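Local coordinates for Afp2 (Serratia entomophila, PDB 6RBN), which probably forms part of the contractile sheath around the inner tube of the anti-feeding prophage, a phage-tail-like injection system, at residues L73-H77 with V199-T203; Y124-G128 with P154-V158. All coordinates share one frame. Residues are numbered along the deposited sequence.

Interaction 1 of 2, residues L73-H77 with V199-T203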
ATOM      1  N   LEU C  73     -68.442  -8.688  71.926  1.00 78.05           N
ATOM      2  CA  LEU C  73     -69.021  -7.900  70.850  1.00 78.05           C
ATOM      3  C   LEU C  73     -67.989  -7.572  69.780  1.00 78.05           C
ATOM      4  O   LEU C  73     -68.364  -7.287  68.639  1.00 78.05           O
ATOM      5  CB  LEU C  73     -69.640  -6.632  71.452  1.00 78.05           C
ATOM      6  CG  LEU C  73     -70.692  -5.740  70.787  1.00 78.05           C
ATOM      7  CD1 LEU C  73     -70.108  -4.740  69.828  1.00 78.05           C
ATOM      8  CD2 LEU C  73     -71.733  -6.600  70.097  1.00 78.05           C
ATOM      9  N   TRP C  74     -66.700  -7.631  70.122  1.00 75.90           N
ATOM     10  CA  TRP C  74     -65.637  -7.441  69.140  1.00 75.90           C
ATOM     11  C   TRP C  74     -65.522  -8.631  68.201  1.00 75.90           C
ATOM     12  O   TRP C  74     -65.517  -8.470  66.976  1.00 75.90           O
ATOM     13  CB  TRP C  74     -64.301  -7.208  69.848  1.00 75.90           C
ATOM     14  CG  TRP C  74     -63.128  -7.187  68.917  1.00 75.90           C
ATOM     15  CD1 TRP C  74     -62.231  -8.191  68.708  1.00 75.90           C
ATOM     16  CD2 TRP C  74     -62.725  -6.111  68.067  1.00 75.90           C
ATOM     17  NE1 TRP C  74     -61.299  -7.810  67.780  1.00 75.90           N
ATOM     18  CE2 TRP C  74     -61.579  -6.536  67.372  1.00 75.90           C
ATOM     19  CE3 TRP C  74     -63.222  -4.830  67.827  1.00 75.90           C
ATOM     20  CZ2 TRP C  74     -60.928  -5.730  66.451  1.00 75.90           C
ATOM     21  CZ3 TRP C  74     -62.567  -4.030  66.927  1.00 75.90           C
ATOM     22  CH2 TRP C  74     -61.436  -4.480  66.245  1.00 75.90           C
ATOM     23  N   PHE C  75     -65.407  -9.839  68.757  1.00 79.12           N
ATOM     24  CA  PHE C  75     -65.097 -11.003  67.941  1.00 79.12           C
ATOM     25  C   PHE C  75     -66.281 -11.516  67.139  1.00 79.12           C
ATOM     26  O   PHE C  75     -66.079 -12.292  66.202  1.00 79.12           O
ATOM     27  CB  PHE C  75     -64.551 -12.141  68.803  1.00 79.12           C
ATOM     28  CG  PHE C  75     -63.170 -11.895  69.326  1.00 79.12           C
ATOM     29  CD1 PHE C  75     -62.082 -11.942  68.475  1.00 79.12           C
ATOM     30  CD2 PHE C  75     -62.950 -11.675  70.671  1.00 79.12           C
ATOM     31  CE1 PHE C  75     -60.811 -11.726  68.950  1.00 79.12           C
ATOM     32  CE2 PHE C  75     -61.681 -11.463  71.150  1.00 79.12           C
ATOM     33  CZ  PHE C  75     -60.610 -11.495  70.290  1.00 79.12           C
ATOM     34  N   MET C  76     -67.501 -11.108  67.468  1.00 81.83           N
ATOM     35  CA  MET C  76     -68.660 -11.560  66.712  1.00 81.83           C
ATOM     36  C   MET C  76     -68.940 -10.699  65.490  1.00 81.83           C
ATOM     37  O   MET C  76     -69.953 -10.915  64.820  1.00 81.83           O
ATOM     38  CB  MET C  76     -69.898 -11.613  67.609  1.00 81.83           C
ATOM     39  CG  MET C  76     -70.392 -10.281  68.097  1.00 81.83           C
ATOM     40  SD  MET C  76     -71.847 -10.458  69.144  1.00 81.83           S
ATOM     41  CE  MET C  76     -73.076 -10.919  67.927  1.00 81.83           C
ATOM     42  N   HIS C  77     -68.075  -9.738  65.182  1.00 78.65           N
ATOM     43  CA  HIS C  77     -68.164  -8.933  63.974  1.00 78.65           C
ATOM     44  C   HIS C  77     -66.868  -9.021  63.185  1.00 78.65           C
ATOM     45  O   HIS C  77     -66.358  -8.024  62.677  1.00 78.65           O
ATOM     46  CB  HIS C  77     -68.490  -7.484  64.310  1.00 78.65           C
ATOM     47  CG  HIS C  77     -69.817  -7.317  64.971  1.00 78.65           C
ATOM     48  ND1 HIS C  77     -69.974  -7.367  66.338  1.00 78.65           N
ATOM     49  CD2 HIS C  77     -71.053  -7.132  64.456  1.00 78.65           C
ATOM     50  CE1 HIS C  77     -71.251  -7.210  66.636  1.00 78.65           C
ATOM     51  NE2 HIS C  77     -71.925  -7.067  65.512  1.00 78.65           N
ATOM     52  N   VAL C 199     -74.376  -2.705  63.622  1.00 80.68           N
ATOM     53  CA  VAL C 199     -73.801  -3.652  64.566  1.00 80.68           C
ATOM     54  C   VAL C 199     -74.932  -4.537  65.082  1.00 80.68           C
ATOM     55  O   VAL C 199     -76.065  -4.088  65.275  1.00 80.68           O
ATOM     56  CB  VAL C 199     -73.026  -2.912  65.686  1.00 80.68           C
ATOM     57  CG1 VAL C 199     -73.922  -2.030  66.520  1.00 80.68           C
ATOM     58  CG2 VAL C 199     -72.277  -3.868  66.579  1.00 80.68           C
ATOM     59  N   ASN C 200     -74.653  -5.826  65.240  1.00 83.79           N
ATOM     60  CA  ASN C 200     -75.675  -6.821  65.518  1.00 83.79           C
ATOM     61  C   ASN C 200     -75.524  -7.379  66.925  1.00 83.79           C
ATOM     62  O   ASN C 200     -74.434  -7.379  67.501  1.00 83.79           O
ATOM     63  CB  ASN C 200     -75.615  -7.969  64.511  1.00 83.79           C
ATOM     64  CG  ASN C 200     -76.080  -7.558  63.135  1.00 83.79           C
ATOM     65  OD1 ASN C 200     -77.076  -6.852  62.992  1.00 83.79           O
ATOM     66  ND2 ASN C 200     -75.360  -7.994  62.110  1.00 83.79           N
ATOM     67  N   GLY C 201     -76.637  -7.860  67.468  1.00 84.84           N
ATOM     68  CA  GLY C 201     -76.645  -8.494  68.768  1.00 84.84           C
ATOM     69  C   GLY C 201     -76.702  -7.556  69.950  1.00 84.84           C
ATOM     70  O   GLY C 201     -76.783  -8.031  71.087  1.00 84.84           O
ATOM     71  N   VAL C 202     -76.695  -6.246  69.725  1.00 82.33           N
ATOM     72  CA  VAL C 202     -76.712  -5.272  70.805  1.00 82.33           C
ATOM     73  C   VAL C 202     -77.798  -4.253  70.490  1.00 82.33           C
ATOM     74  O   VAL C 202     -78.133  -4.019  69.327  1.00 82.33           O
ATOM     75  CB  VAL C 202     -75.313  -4.617  70.994  1.00 82.33           C
ATOM     76  CG1 VAL C 202     -74.946  -3.718  69.826  1.00 82.33           C
ATOM     77  CG2 VAL C 202     -75.197  -3.883  72.326  1.00 82.33           C
ATOM     78  N   THR C 203     -78.412  -3.709  71.533  1.00 83.99           N
ATOM     79  CA  THR C 203     -79.408  -2.656  71.419  1.00 83.99           C
ATOM     80  C   THR C 203     -79.006  -1.535  72.365  1.00 83.99           C
ATOM     81  O   THR C 203     -78.336  -1.791  73.370  1.00 83.99           O
ATOM     82  CB  THR C 203     -80.825  -3.156  71.760  1.00 83.99           C
ATOM     83  OG1 THR C 203     -80.836  -3.728  73.072  1.00 83.99           O
ATOM     84  CG2 THR C 203     -81.305  -4.190  70.752  1.00 83.99           C
TER
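A histidine just past the end of a helix can link its backbone to a distant loop through both ring nitrogens, and His77 illustrates how. Val199, first along the loop, packs its CG2 against Leu73 CD1 at 4.0 Å and lies 3.4 Å from His77 NE2, while helix 173-187 backs both Val199 and Leu73. At Asn200 the backbone provides the polar link: its N donates to His77 NE2 (3.0 Å, 162°), meeting the ring at its edge. The other ring nitrogen, ND1, donates to Leu73 O at 2.8 Å, so the imidazole bridges the C-terminal end of helix 66-75 and the long connection between helices 173-187 and 210-216, a loop of the subtilisin-like region. Gly201 follows with positive phi; a CB here would clash with Met76 CE, 3.0 Å away; that CE methyl lies 3.8 Å from Asn200 O. Val202 then points its CA-to-CB bond toward residues 73-77, with CB 4.2 Å from Leu73 CD2.

Interaction 2 of 2, residues Y124-G128 with P154-V158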
ATOM      1  N   TYR C 124     -48.126   8.769  68.497  1.00 77.20           N
ATOM      2  CA  TYR C 124     -48.186   7.352  68.170  1.00 77.20           C
ATOM      3  C   TYR C 124     -49.319   6.971  67.225  1.00 77.20           C
ATOM      4  O   TYR C 124     -49.574   5.773  67.062  1.00 77.20           O
ATOM      5  CB  TYR C 124     -48.274   6.519  69.441  1.00 77.20           C
ATOM      6  CG  TYR C 124     -46.939   6.314  70.095  1.00 77.20           C
ATOM      7  CD1 TYR C 124     -46.056   5.370  69.599  1.00 77.20           C
ATOM      8  CD2 TYR C 124     -46.559   7.056  71.200  1.00 77.20           C
ATOM      9  CE1 TYR C 124     -44.831   5.168  70.179  1.00 77.20           C
ATOM     10  CE2 TYR C 124     -45.331   6.858  71.792  1.00 77.20           C
ATOM     11  CZ  TYR C 124     -44.470   5.912  71.276  1.00 77.20           C
ATOM     12  OH  TYR C 124     -43.245   5.711  71.860  1.00 77.20           O
ATOM     13  N   ARG C 125     -50.002   7.954  66.621  1.00 73.49           N
ATOM     14  CA  ARG C 125     -50.923   7.759  65.488  1.00 73.49           C
ATOM     15  C   ARG C 125     -52.108   6.863  65.842  1.00 73.49           C
ATOM     16  O   ARG C 125     -52.510   6.001  65.059  1.00 73.49           O
ATOM     17  CB  ARG C 125     -50.198   7.195  64.265  1.00 73.49           C
ATOM     18  CG  ARG C 125     -48.994   7.970  63.788  1.00 73.49           C
ATOM     19  CD  ARG C 125     -49.344   9.340  63.280  1.00 73.49           C
ATOM     20  NE  ARG C 125     -49.174  10.381  64.284  1.00 73.49           N
ATOM     21  CZ  ARG C 125     -49.612  11.624  64.135  1.00 73.49           C
ATOM     22  NH1 ARG C 125     -50.244  11.965  63.027  1.00 73.49           N
ATOM     23  NH2 ARG C 125     -49.418  12.524  65.086  1.00 73.49           N
ATOM     24  N   ILE C 126     -52.663   7.052  67.030  1.00 71.36           N
ATOM     25  CA  ILE C 126     -53.758   6.237  67.502  1.00 71.36           C
ATOM     26  C   ILE C 126     -55.047   7.051  67.470  1.00 71.36           C
ATOM     27  O   ILE C 126     -55.042   8.255  67.241  1.00 71.36           O
ATOM     28  CB  ILE C 126     -53.460   5.649  68.905  1.00 71.36           C
ATOM     29  CG1 ILE C 126     -52.817   6.694  69.822  1.00 71.36           C
ATOM     30  CG2 ILE C 126     -52.566   4.435  68.786  1.00 71.36           C
ATOM     31  CD1 ILE C 126     -53.763   7.529  70.635  1.00 71.36           C
ATOM     32  N   PHE C 127     -56.172   6.378  67.688  1.00 69.60           N
ATOM     33  CA  PHE C 127     -57.472   7.032  67.757  1.00 69.60           C
ATOM     34  C   PHE C 127     -58.230   6.456  68.941  1.00 69.60           C
ATOM     35  O   PHE C 127     -58.398   5.239  69.039  1.00 69.60           O
ATOM     36  CB  PHE C 127     -58.265   6.833  66.465  1.00 69.60           C
ATOM     37  CG  PHE C 127     -59.519   7.647  66.396  1.00 69.60           C
ATOM     38  CD1 PHE C 127     -59.464   8.994  66.080  1.00 69.60           C
ATOM     39  CD2 PHE C 127     -60.752   7.077  66.654  1.00 69.60           C
ATOM     40  CE1 PHE C 127     -60.609   9.751  66.016  1.00 69.60           C
ATOM     41  CE2 PHE C 127     -61.902   7.832  66.594  1.00 69.60           C
ATOM     42  CZ  PHE C 127     -61.828   9.171  66.276  1.00 69.60           C
ATOM     43  N   GLY C 128     -58.681   7.327  69.837  1.00 71.14           N
ATOM     44  CA  GLY C 128     -59.338   6.888  71.051  1.00 71.14           C
ATOM     45  C   GLY C 128     -60.849   6.826  70.921  1.00 71.14           C
ATOM     46  O   GLY C 128     -61.466   7.623  70.228  1.00 71.14           O
ATOM     47  N   PRO C 154     -57.956  16.061  68.612  1.00 75.66           N
ATOM     48  CA  PRO C 154     -58.683  15.538  67.451  1.00 75.66           C
ATOM     49  C   PRO C 154     -58.577  14.036  67.250  1.00 75.66           C
ATOM     50  O   PRO C 154     -58.903  13.559  66.162  1.00 75.66           O
ATOM     51  CB  PRO C 154     -58.013  16.272  66.286  1.00 75.66           C
ATOM     52  CG  PRO C 154     -56.653  16.537  66.746  1.00 75.66           C
ATOM     53  CD  PRO C 154     -56.768  16.832  68.206  1.00 75.66           C
ATOM     54  N   PHE C 155     -58.115  13.284  68.244  1.00 71.87           N
ATOM     55  CA  PHE C 155     -57.867  11.859  68.123  1.00 71.87           C
ATOM     56  C   PHE C 155     -58.876  11.019  68.898  1.00 71.87           C
ATOM     57  O   PHE C 155     -58.607   9.848  69.177  1.00 71.87           O
ATOM     58  CB  PHE C 155     -56.453  11.543  68.603  1.00 71.87           C
ATOM     59  CG  PHE C 155     -55.371  12.113  67.738  1.00 71.87           C
ATOM     60  CD1 PHE C 155     -54.880  11.401  66.670  1.00 71.87           C
ATOM     61  CD2 PHE C 155     -54.855  13.376  67.994  1.00 71.87           C
ATOM     62  CE1 PHE C 155     -53.881  11.909  65.885  1.00 71.87           C
ATOM     63  CE2 PHE C 155     -53.859  13.900  67.194  1.00 71.87           C
ATOM     64  CZ  PHE C 155     -53.375  13.168  66.138  1.00 71.87           C
ATOM     65  N   GLY C 156     -60.025  11.587  69.255  1.00 73.45           N
ATOM     66  CA  GLY C 156     -60.973  10.878  70.085  1.00 73.45           C
ATOM     67  C   GLY C 156     -62.407  11.219  69.737  1.00 73.45           C
ATOM     68  O   GLY C 156     -62.699  12.238  69.109  1.00 73.45           O
ATOM     69  N   ALA C 157     -63.300  10.327  70.159  1.00 73.93           N
ATOM     70  CA  ALA C 157     -64.738  10.536  70.093  1.00 73.93           C
ATOM     71  C   ALA C 157     -65.375   9.790  71.258  1.00 73.93           C
ATOM     72  O   ALA C 157     -64.758   8.907  71.855  1.00 73.93           O
ATOM     73  CB  ALA C 157     -65.311  10.075  68.756  1.00 73.93           C
ATOM     74  N   VAL C 158     -66.617  10.140  71.580  1.00 78.07           N
ATOM     75  CA  VAL C 158     -67.179   9.818  72.887  1.00 78.07           C
ATOM     76  C   VAL C 158     -68.210   8.695  72.826  1.00 78.07           C
ATOM     77  O   VAL C 158     -68.145   7.783  73.648  1.00 78.07           O
ATOM     78  CB  VAL C 158     -67.755  11.088  73.543  1.00 78.07           C
ATOM     79  CG1 VAL C 158     -68.335  10.770  74.901  1.00 78.07           C
ATOM     80  CG2 VAL C 158     -66.661  12.098  73.690  1.00 78.07           C
TER
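When a short strand is added in parallel to the margin of a sheet, a few backbone bonds define the register, as the pairing of Gly128 with Gly156 demonstrates. Both polar groups of Gly128 are satisfied by residues 154-158: its N donates to Phe155 O over a short, nearly straight 2.6 Å (168°), and its O accepts from Ala157 N at 3.3 Å and 145°. The same two acceptors also receive CA-H...O contacts, Phe127 CA to Phe155 O at 3.4 Å and Gly156 CA to Gly128 O at 3.3 Å. Phe127 makes its backbone bonds with Thr101 and Ile103, at and just before strand 102-105, and Ala157 also has a backbone hydrogen bond with Phe130. Strand 127-129, helix 143-146 and strand 156-157 make a beta-alpha-beta unit, whose last strand is the outermost on its side of the chain's six-stranded mixed sheet, in the subtilisin-like region. With glycine at both bridge positions, the two backbones approach to 4.4 Å between CA atoms. Around the bridge, Phe127 lays one ring face over Phe155 O and Gly156 CA, and its CZ reaches Ala157 CB at 4.4 Å, beside Ile250 of helix 250-267. Phe155 fills the space before the pairing, its CD1 3.2 Å from Ile126 O and its ring against Phe116 and Val120 of helix 112-122. Arg125 NH2 comes to 4.1 Å from Phe155 CZ, but the charge is met outside the pair: NH1 forms salt bridges with Glu260 and with Glu14 of an Afp3 chain.

How the interactions relate
Followed from the N terminus, the chain leaves helix 66-75 through the first segment of interaction 1, then builds strands 82-86, 102-105 and 127-129, the last carrying the first segment of interaction 2. Interaction 2 closes the shorter loop, with 25 residues between its segments, when strand 156-157 joins the sheet. The chain continues through helix 173-187 before residues 199-203 return to residues 73-77, closing a loop of 121 intervening residues. Interaction 2 thus lies wholly within that longer loop, and the two do not cross. Their centres are 22 Å apart, with nearest atoms about 10 Å apart: one contact extends the sheet, whereas the other ties the end of helix 66-75 to the connection between helices 173-187 and 210-216.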